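FAD-dependent pyridine nucleotide-disulphide oxidoreductase (Desulfovibrio vulgaris, PDB 3IWA) probably uses FAD to pass electrons from NADH or NADPH to a disulphide or similar acceptor, as in other pyridine nucleotide-disulphide oxidoreductases. Local coordinates at residues E269-P272 with R273-I277; M282-D286 with P287-A291; I298-L301 with V302-K305. One frame throughout, in Å; residues are numbered along the deposited sequence.

All three contacts are short chain reversals within the pyridine nucleotide-disulphide oxidoreductase region, and they follow one another along the chain. Contacts 1 and 2 have centres about 13 Å apart and touch: Glu269 N lies 2.9 Å from Ser285 OG, a probable hydrogen bond, and Ile276 CG2 packs on Thr284 CG2 and Ala291 CB. Contact 3 stands apart, with centres about 15 Å from contact 1 and 20 Å from contact 2, but strands 276-277 and 296-299 are neighbours in one mixed sheet and so tie contact 3 to contact 1. Contact 2 includes strand 289-291, an outermost strand of the five-stranded parallel sheet, which probably belongs to the FAD-binding domain.

Contact 1: E269-P272 with R273-I277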
loop_
_atom_site.group_PDB
_atom_site.type_symbol
_atom_site.label_atom_id
_atom_site.label_comp_id
_atom_site.label_asym_id
_atom_site.label_seq_id
_atom_site.Cartn_x
_atom_site.Cartn_y
_atom_site.Cartn_z
ATOM N N GLU A 269 13.079 -29.038 -17.770
ATOM C CA GLU A 269 13.738 -27.811 -18.212
ATOM C C GLU A 269 14.101 -26.940 -17.007
ATOM O O GLU A 269 13.263 -26.630 -16.145
ATOM C CB GLU A 269 12.864 -27.040 -19.248
ATOM C CG GLU A 269 12.916 -27.591 -20.697
ATOM C CD GLU A 269 14.323 -27.573 -21.303
ATOM O OE1 GLU A 269 15.016 -26.524 -21.188
ATOM O OE2 GLU A 269 14.742 -28.598 -21.895
ATOM N N LEU A 270 15.381 -26.616 -16.949
ATOM C CA LEU A 270 15.989 -25.897 -15.858
ATOM C C LEU A 270 16.720 -24.724 -16.493
ATOM O O LEU A 270 17.118 -24.811 -17.648
ATOM C CB LEU A 270 17.009 -26.759 -15.115
ATOM C CG LEU A 270 16.582 -28.050 -14.436
ATOM C CD1 LEU A 270 17.722 -28.553 -13.521
ATOM C CD2 LEU A 270 15.268 -27.907 -13.649
ATOM N N ASP A 271 16.865 -23.629 -15.747
ATOM C CA ASP A 271 17.650 -22.482 -16.199
ATOM C C ASP A 271 19.130 -22.710 -15.865
ATOM O O ASP A 271 19.460 -23.694 -15.191
ATOM C CB ASP A 271 17.056 -21.155 -15.641
ATOM C CG ASP A 271 17.493 -20.813 -14.225
ATOM O OD1 ASP A 271 18.212 -21.587 -13.554
ATOM O OD2 ASP A 271 17.089 -19.721 -13.769
ATOM N N PRO A 272 20.039 -21.842 -16.360
ATOM C CA PRO A 272 21.501 -21.958 -16.124
ATOM C C PRO A 272 21.925 -22.053 -14.668
ATOM O O PRO A 272 22.987 -22.593 -14.357
ATOM C CB PRO A 272 22.038 -20.643 -16.684
ATOM C CG PRO A 272 21.133 -20.356 -17.830
ATOM C CD PRO A 272 19.747 -20.826 -17.391
ATOM N N ARG A 273 21.105 -21.484 -13.802
ATOM C CA ARG A 273 21.280 -21.497 -12.351
ATOM C C ARG A 273 20.801 -22.849 -11.731
ATOM O O ARG A 273 21.064 -23.139 -10.564
ATOM C CB ARG A 273 20.460 -20.306 -11.817
ATOM C CG ARG A 273 20.728 -19.791 -10.405
ATOM C CD ARG A 273 19.461 -19.053 -9.809
ATOM N NE ARG A 273 19.075 -17.820 -10.530
ATOM C CZ ARG A 273 19.419 -16.567 -10.180
ATOM N NH1 ARG A 273 18.992 -15.538 -10.913
ATOM N NH2 ARG A 273 20.183 -16.323 -9.110
ATOM N N GLY A 274 20.101 -23.663 -12.535
ATOM C CA GLY A 274 19.448 -24.906 -12.074
ATOM C C GLY A 274 18.010 -24.740 -11.576
ATOM O O GLY A 274 17.434 -25.677 -11.028
ATOM N N ALA A 275 17.432 -23.545 -11.736
ATOM C CA ALA A 275 16.071 -23.297 -11.250
ATOM C C ALA A 275 15.103 -23.928 -12.234
ATOM O O ALA A 275 15.281 -23.805 -13.434
ATOM C CB ALA A 275 15.789 -21.794 -11.086
ATOM N N ILE A 276 14.102 -24.636 -11.719
ATOM C CA ILE A 276 13.060 -25.251 -12.550
ATOM C C ILE A 276 12.222 -24.157 -13.235
ATOM O O ILE A 276 11.764 -23.210 -12.584
ATOM C CB ILE A 276 12.160 -26.135 -11.704
ATOM C CG1 ILE A 276 12.934 -27.338 -11.142
ATOM C CG2 ILE A 276 10.966 -26.593 -12.488
ATOM C CD1 ILE A 276 12.165 -28.112 -10.107
ATOM N N ILE A 277 12.053 -24.280 -14.550
ATOM C CA ILE A 277 11.330 -23.302 -15.324
ATOM C C ILE A 277 9.876 -23.708 -15.310
ATOM O O ILE A 277 9.542 -24.823 -15.679
ATOM C CB ILE A 277 11.865 -23.211 -16.758
ATOM C CG1 ILE A 277 13.291 -22.652 -16.767
ATOM C CG2 ILE A 277 10.941 -22.344 -17.673
ATOM C CD1 ILE A 277 13.927 -22.706 -18.169
HETATM O O HOH W 1 10.579 -27.062 -16.368
#
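Leu270 and Ile276 bridge the two arms of a short hairpin-like reversal, built on a type I turn from Asp271 to Gly274 with a G1 bulge, its glycine being the last residue of the turn. Asp271, the first residue of the turn, bonds through its backbone N and O and through its carboxylate. Asp271 O takes the Gly274 N bond at 2.7 Å, with the donor above the carbonyl plane, and Asp271 N gives a 2.8 Å bond to Ala275 O. The carboxylate reaches forward into the turn because CG sits between the backbone N and the carbonyl carbon (chi1 83°). Asp271 OD1 accepts from Ala275 N at 2.8 Å, met from above the carboxylate plane, and more weakly from Arg273 N, so one oxygen takes one good and one weak bond from the bend. The Arg273 side chain bends away, leaving its NE 4.2 Å from Asp271 OD2, an attraction too long for a salt bridge. Gly274 has a positive phi (90°) at which a CB would press on the preceding carbonyl oxygen. Farther along the arms, Ile277 N bonds Glu269 O at 3.1 Å almost straight, and a water donates to both Glu269 O and Ile277 O. Leu270 CD2 comes against Ile276 CG1 at a tight 3.5 Å, their side chains crossing obliquely. Leu270 and Ile276 also rest on Ala263 of helix 261-266, while Asp271, Ala275 and Ile277 touch Thr297 of strand 296-299, which pairs with strand 276-277.

Contact 2: M282-D286 with P287-A291; sequences MRTSD and PDIFA
Arg283 and Phe290 run side by side and point the same way, guanidinium and ring planes inclined by 47°. The phenyl rim lies over one face of the guanidinium, while Arg283 CG meets Phe290 CE2 at 3.5 Å. With CG beside its backbone N (chi1 -70°), the side chain extends straight to Arg283 NE, which donates to Pro287 O at 3.1 Å. The acceptor lies in the guanidinium plane and offers a lone pair, so this bond fixes the rotation of the flat group as the phenyl rim backs it. Next along the chain, Thr284 crosses Ile289. Thr284 N and OG1 both donate to Ile289 O, Thr284 OG1 at 2.8 Å from above the carbonyl plane, and OG1 accepts from Asp286 N to complete an ST turn. Thr284 CG2 packs on Ala291 CB at 3.7 Å. With Asp286 CG opposite the backbone N (chi1 -172°), Asp286 OD1 uses its anti lone pair to accept from Asp288 N, two residues on, at 3.0 Å, an Asx turn. The Ile289 N to Asp286 O bond closes the type I turn Asp286 to Ile289, while Asp286 CG lies against Ile289 CD1. Asp286 OD2 forms a salt bridge with Arg94, and Asp288 OD1 one with Lys116. Ala291 N bonds Met282 O, Met282 and Phe290 lean on Ile322 of helix 314-326, and strand 289-291 pairs with strand 116-119 at the edge of the parallel sheet.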
loop_
_atom_site.group_PDB
_atom_site.type_symbol
_atom_site.label_atom_id
_atom_site.label_comp_id
_atom_site.label_asym_id
_atom_site.label_seq_id
_atom_site.Cartn_x
_atom_site.Cartn_y
_atom_site.Cartn_z
ATOM N N MET A 282 2.248 -22.560 -12.829
ATOM C CA MET A 282 3.264 -23.255 -12.037
ATOM C C MET A 282 3.607 -24.661 -12.546
ATOM O O MET A 282 4.193 -25.461 -11.818
ATOM C CB MET A 282 2.936 -23.228 -10.536
ATOM C CG MET A 282 2.705 -21.799 -9.942
ATOM S SD MET A 282 3.964 -20.521 -10.210
ATOM C CE MET A 282 5.299 -21.239 -9.250
ATOM N N ARG A 283 3.312 -24.928 -13.818
ATOM C CA ARG A 283 3.664 -26.171 -14.491
ATOM C C ARG A 283 5.072 -26.148 -15.031
ATOM O O ARG A 283 5.444 -25.209 -15.709
ATOM C CB ARG A 283 2.754 -26.426 -15.705
ATOM C CG ARG A 283 1.314 -26.774 -15.370
ATOM C CD ARG A 283 0.559 -27.328 -16.581
ATOM N NE ARG A 283 -0.646 -28.009 -16.121
ATOM C CZ ARG A 283 -1.829 -27.421 -15.944
ATOM N NH1 ARG A 283 -2.854 -28.127 -15.466
ATOM N NH2 ARG A 283 -1.984 -26.129 -16.223
ATOM N N THR A 284 5.822 -27.223 -14.795
ATOM C CA THR A 284 7.157 -27.400 -15.385
ATOM C C THR A 284 7.052 -27.746 -16.879
ATOM O O THR A 284 6.003 -27.669 -17.462
ATOM C CB THR A 284 7.922 -28.525 -14.662
ATOM O OG1 THR A 284 7.290 -29.778 -14.915
ATOM C CG2 THR A 284 7.928 -28.307 -13.172
ATOM N N SER A 285 8.140 -28.109 -17.516
ATOM C CA SER A 285 8.070 -28.617 -18.906
ATOM C C SER A 285 7.244 -29.909 -19.064
ATOM O O SER A 285 6.849 -30.261 -20.175
ATOM C CB SER A 285 9.470 -28.796 -19.484
ATOM O OG SER A 285 10.309 -29.487 -18.596
ATOM N N ASP A 286 6.961 -30.588 -17.954
ATOM C CA ASP A 286 6.033 -31.731 -17.935
ATOM C C ASP A 286 4.706 -31.272 -17.355
ATOM O O ASP A 286 4.664 -30.917 -16.178
ATOM C CB ASP A 286 6.588 -32.862 -17.079
ATOM C CG ASP A 286 5.766 -34.153 -17.185
ATOM O OD1 ASP A 286 4.531 -34.133 -17.075
ATOM O OD2 ASP A 286 6.370 -35.223 -17.337
ATOM N N PRO A 287 3.613 -31.320 -18.162
ATOM C CA PRO A 287 2.351 -30.700 -17.750
ATOM C C PRO A 287 1.670 -31.359 -16.556
ATOM O O PRO A 287 0.768 -30.773 -15.984
ATOM C CB PRO A 287 1.468 -30.768 -19.019
ATOM C CG PRO A 287 2.099 -31.762 -19.914
ATOM C CD PRO A 287 3.572 -31.776 -19.568
ATOM N N ASP A 288 2.129 -32.534 -16.153
ATOM C CA ASP A 288 1.603 -33.199 -14.947
ATOM C C ASP A 288 2.463 -32.932 -13.706
ATOM O O ASP A 288 2.172 -33.407 -12.612
ATOM C CB ASP A 288 1.462 -34.720 -15.210
ATOM C CG ASP A 288 0.425 -35.038 -16.332
ATOM O OD1 ASP A 288 -0.638 -34.373 -16.376
ATOM O OD2 ASP A 288 0.681 -35.938 -17.163
ATOM N N ILE A 289 3.514 -32.145 -13.881
ATOM C CA ILE A 289 4.416 -31.848 -12.785
ATOM C C ILE A 289 4.496 -30.350 -12.537
ATOM O O ILE A 289 4.874 -29.601 -13.427
ATOM C CB ILE A 289 5.817 -32.377 -13.063
ATOM C CG1 ILE A 289 5.753 -33.908 -13.327
ATOM C CG2 ILE A 289 6.716 -32.044 -11.887
ATOM C CD1 ILE A 289 7.099 -34.550 -13.613
ATOM N N PHE A 290 4.148 -29.954 -11.311
ATOM C CA PHE A 290 4.192 -28.566 -10.866
ATOM C C PHE A 290 5.410 -28.407 -9.968
ATOM O O PHE A 290 5.874 -29.378 -9.425
ATOM C CB PHE A 290 2.922 -28.177 -10.066
ATOM C CG PHE A 290 1.617 -28.314 -10.848
ATOM C CD1 PHE A 290 0.928 -29.528 -10.868
ATOM C CD2 PHE A 290 1.086 -27.236 -11.532
ATOM C CE1 PHE A 290 -0.252 -29.663 -11.585
ATOM C CE2 PHE A 290 -0.092 -27.342 -12.261
ATOM C CZ PHE A 290 -0.775 -28.549 -12.296
ATOM N N ALA A 291 5.865 -27.159 -9.800
ATOM C CA ALA A 291 6.997 -26.782 -8.979
ATOM C C ALA A 291 6.765 -25.357 -8.483
ATOM O O ALA A 291 6.171 -24.547 -9.173
ATOM C CB ALA A 291 8.300 -26.854 -9.794
#

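Contact 3: I298-L301 with V302-K305; sequences IPNL and VTGK
Asn300 and Thr303 meet in the loop of a beta hairpin, where the chain leaves strand 296-299 and turns back toward the antiparallel strand 306-307. Backbone hydrogen bonds close the loop at its neck. Asn300 N donates to Lys305 O at 2.6 Å, and Asn300 O takes Gly304 N at 2.9 Å, the i+4 to i bond of an alpha-turn. Gly304 allows this return with a positive phi of 74°.

Side-chain to backbone bonds fill the interior of the bend. Asn300 holds its amide out over the following residues, CG being opposite the backbone N (chi1 -179°), and its OD1 collects two amides. Val302 N lies 2.9 Å from Asn300 OD1, in the carbonyl plane, an Asx turn, whereas Thr303 N comes from above that plane along a nearly straight bond, 171° at the hydrogen. One oxygen thus holds the N-H groups of Val302 and Thr303. Three residues on from the asparagine, Thr303 OG1 accepts from Lys305 N, an ST turn.

Van der Waals contacts are few and centre on the same pair, whose side chains cross at about a right angle. Thr303 CG2 lies beside Asn300 OD1, while Leu301 turns outward onto Val337 and Ala424. Val302 O bonds Arg398, and the backbones of Pro299 and Leu301 bond Ala336, tying the loop to later parts of the chain. Within the bend, Thr303 OG1 comes within 3.1 Å of Asn300 CB.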
loop_
_atom_site.group_PDB
_atom_site.type_symbol
_atom_site.label_atom_id
_atom_site.label_comp_id
_atom_site.label_asym_id
_atom_site.label_seq_id
_atom_site.Cartn_x
_atom_site.Cartn_y
_atom_site.Cartn_z
ATOM N N ILE A 298 10.740 -17.568 -11.947
ATOM C CA ILE A 298 9.534 -16.952 -12.490
ATOM C C ILE A 298 9.893 -15.543 -12.990
ATOM O O ILE A 298 10.902 -14.996 -12.614
ATOM C CB ILE A 298 8.463 -16.800 -11.441
ATOM C CG1 ILE A 298 8.994 -15.974 -10.272
ATOM C CG2 ILE A 298 8.007 -18.150 -10.970
ATOM C CD1 ILE A 298 8.027 -15.813 -9.163
ATOM N N PRO A 299 9.056 -14.960 -13.857
ATOM C CA PRO A 299 9.376 -13.659 -14.447
ATOM C C PRO A 299 9.583 -12.570 -13.402
ATOM O O PRO A 299 8.794 -12.450 -12.454
ATOM C CB PRO A 299 8.136 -13.341 -15.270
ATOM C CG PRO A 299 7.495 -14.658 -15.529
ATOM C CD PRO A 299 7.732 -15.427 -14.283
ATOM N N ASN A 300 10.660 -11.815 -13.538
ATOM C CA ASN A 300 10.813 -10.636 -12.733
ATOM C C ASN A 300 9.869 -9.632 -13.353
ATOM O O ASN A 300 10.058 -9.288 -14.503
ATOM C CB ASN A 300 12.258 -10.134 -12.786
ATOM C CG ASN A 300 12.486 -8.902 -11.930
ATOM O OD1 ASN A 300 11.852 -7.871 -12.118
ATOM N ND2 ASN A 300 13.378 -9.010 -10.995
ATOM N N LEU A 301 8.849 -9.166 -12.636
ATOM C CA LEU A 301 7.888 -8.239 -13.279
ATOM C C LEU A 301 8.378 -6.786 -13.515
ATOM O O LEU A 301 7.661 -5.986 -14.105
ATOM C CB LEU A 301 6.536 -8.258 -12.567
ATOM C CG LEU A 301 5.902 -9.657 -12.504
ATOM C CD1 LEU A 301 4.752 -9.631 -11.528
ATOM C CD2 LEU A 301 5.426 -10.145 -13.857
ATOM N N VAL A 302 9.566 -6.433 -13.040
ATOM C CA VAL A 302 10.102 -5.095 -13.292
ATOM C C VAL A 302 10.987 -5.193 -14.514
ATOM O O VAL A 302 10.822 -4.413 -15.454
ATOM C CB VAL A 302 10.934 -4.529 -12.149
ATOM C CG1 VAL A 302 11.689 -3.239 -12.629
ATOM C CG2 VAL A 302 10.075 -4.232 -10.921
ATOM N N THR A 303 11.903 -6.160 -14.517
ATOM C CA THR A 303 12.855 -6.285 -15.616
ATOM C C THR A 303 12.306 -6.956 -16.851
ATOM O O THR A 303 12.874 -6.812 -17.915
ATOM C CB THR A 303 14.088 -7.099 -15.229
ATOM O OG1 THR A 303 13.702 -8.448 -14.957
ATOM C CG2 THR A 303 14.771 -6.507 -14.034
ATOM N N GLY A 304 11.228 -7.725 -16.706
ATOM C CA GLY A 304 10.662 -8.493 -17.817
ATOM C C GLY A 304 11.506 -9.714 -18.155
ATOM O O GLY A 304 11.309 -10.363 -19.178
ATOM N N LYS A 305 12.456 -10.019 -17.293
ATOM C CA LYS A 305 13.333 -11.141 -17.492
ATOM C C LYS A 305 13.071 -12.160 -16.397
ATOM O O LYS A 305 12.454 -11.857 -15.372
ATOM C CB LYS A 305 14.806 -10.704 -17.463
ATOM C CG LYS A 305 15.188 -9.825 -18.663
ATOM C CD LYS A 305 16.696 -9.913 -19.005
ATOM C CE LYS A 305 17.568 -9.393 -17.851
ATOM N NZ LYS A 305 19.028 -9.456 -18.148
#